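Local coordinates for protein arginase (Trypanosoma brucei brucei, PDB 4RHJ) that is of unknown function but adopts the arginase-deacetylase fold, having evolved without the binuclear manganese cluster of true arginases, at residues R199-S202 against S203-K207. Numbering follows the deposited sequence.
Sequences RQVS and SEDRK
Ser202 occupies the N-cap position of helix 203-211 and joins it to the loop that leaves strand 190-196. Its backbone is extended before the chain turns helical at Ser203, and its carbonyl accepts the first helical bond: Arg206 N lies 3.1 Å from Ser202 O, with an N-H...O angle of 153°. Asp205, the third helical residue (N3), turns its carboxylate back to the N-cap backbone. Asp205 OD2 accepts from Ser202 N at 3.2 Å in a nearly straight bond (175°), the donor standing above the carboxylate plane; this is the established half of a capping-box pattern. Asp205 CG sits beside its own backbone N, a torsion that directs the carboxylate back to the N-terminal end. Ser202 OG adds a weak bond to the same oxygen, OD2 of Asp205, at 3.4 Å.

Arg206 folds back over the turn. Its chain bends at chi3 (-62°), laying one guanidinium face over Ser202 O and bringing NH1 edge-on to Val201 O at 2.9 Å, although the poor angle makes this bond weak. The Val201 and Arg206 side chains cross obliquely, with Val201 CG1 3.4 Å from Arg206 CG; the same methyl lies 3.7 Å from Asp205 CB. Tyr75 of the second subunit packs on both Val201 and Arg206, placing the turn at a subunit interface.

One straight bond from Ser202 N, supplemented by a weak one from its OG, holds OD2 of Asp205 at the helix start, where its negative charge would probably interact favourably with the helix dipole.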
# COMPACT_ATOMS: atom_id res chain seq x y z
N ARG A 199 -13.17 11.26 -1.92
CA ARG A 199 -13.35 10.95 -0.49
C ARG A 199 -13.23 12.16 0.43
O ARG A 199 -13.31 12.02 1.64
CB ARG A 199 -12.37 9.85 -0.05
CG ARG A 199 -10.90 10.10 -0.36
CD ARG A 199 -10.06 8.81 -0.23
NE ARG A 199 -8.65 9.07 -0.46
CZ ARG A 199 -8.07 9.08 -1.66
NH1 ARG A 199 -8.78 8.81 -2.75
NH2 ARG A 199 -6.78 9.35 -1.75
N GLN A 200 -13.08 13.34 -0.16
CA GLN A 200 -13.14 14.59 0.59
C GLN A 200 -14.21 15.47 -0.03
O GLN A 200 -13.93 16.29 -0.90
CB GLN A 200 -11.79 15.30 0.56
CG GLN A 200 -11.71 16.51 1.48
CD GLN A 200 -10.48 17.35 1.22
OE1 GLN A 200 -9.40 16.83 0.92
NE2 GLN A 200 -10.63 18.67 1.33
N VAL A 201 -15.45 15.28 0.41
CA VAL A 201 -16.58 15.95 -0.20
C VAL A 201 -17.21 16.91 0.81
O VAL A 201 -17.61 16.52 1.90
CB VAL A 201 -17.63 14.93 -0.70
CG1 VAL A 201 -18.64 15.60 -1.60
CG2 VAL A 201 -16.98 13.80 -1.43
N SER A 202 -17.27 18.18 0.44
CA SER A 202 -17.93 19.16 1.28
C SER A 202 -19.36 19.39 0.78
O SER A 202 -19.78 18.82 -0.22
CB SER A 202 -17.14 20.46 1.31
OG SER A 202 -17.05 21.04 0.03
N SER A 203 -20.10 20.23 1.49
CA SER A 203 -21.45 20.58 1.10
C SER A 203 -21.41 21.45 -0.15
O SER A 203 -22.38 21.53 -0.88
CB SER A 203 -22.16 21.31 2.23
OG SER A 203 -22.03 20.59 3.45
N GLU A 204 -20.27 22.10 -0.37
CA GLU A 204 -20.05 22.86 -1.60
C GLU A 204 -20.00 21.93 -2.81
O GLU A 204 -20.57 22.22 -3.85
CB GLU A 204 -18.75 23.66 -1.50
CG GLU A 204 -18.87 24.97 -0.73
CD GLU A 204 -19.27 26.13 -1.62
OE1 GLU A 204 -19.05 27.29 -1.22
OE2 GLU A 204 -19.80 25.87 -2.72
N ASP A 205 -19.30 20.82 -2.66
CA ASP A 205 -19.18 19.86 -3.75
C ASP A 205 -20.51 19.16 -4.03
O ASP A 205 -20.85 18.93 -5.19
CB ASP A 205 -18.11 18.82 -3.44
CG ASP A 205 -16.74 19.43 -3.25
OD1 ASP A 205 -16.42 20.42 -3.94
OD2 ASP A 205 -15.97 18.92 -2.41
N ARG A 206 -21.26 18.84 -2.98
CA ARG A 206 -22.52 18.10 -3.12
C ARG A 206 -23.68 18.93 -3.64
O ARG A 206 -24.62 18.40 -4.25
CB ARG A 206 -22.91 17.47 -1.79
CG ARG A 206 -21.98 16.38 -1.35
CD ARG A 206 -22.52 15.62 -0.16
NE ARG A 206 -22.69 16.45 1.03
CZ ARG A 206 -21.71 16.78 1.87
NH1 ARG A 206 -20.47 16.36 1.65
NH2 ARG A 206 -21.97 17.54 2.93
N LYS A 207 -23.64 20.23 -3.41
CA LYS A 207 -24.69 21.08 -3.95
C LYS A 207 -24.45 21.26 -5.44
O LYS A 207 -25.37 21.14 -6.25
CB LYS A 207 -24.78 22.43 -3.23
CG LYS A 207 -23.52 23.27 -3.22
CD LYS A 207 -23.73 24.60 -2.51
CE LYS A 207 -23.48 24.50 -1.01
NZ LYS A 207 -24.39 23.56 -0.30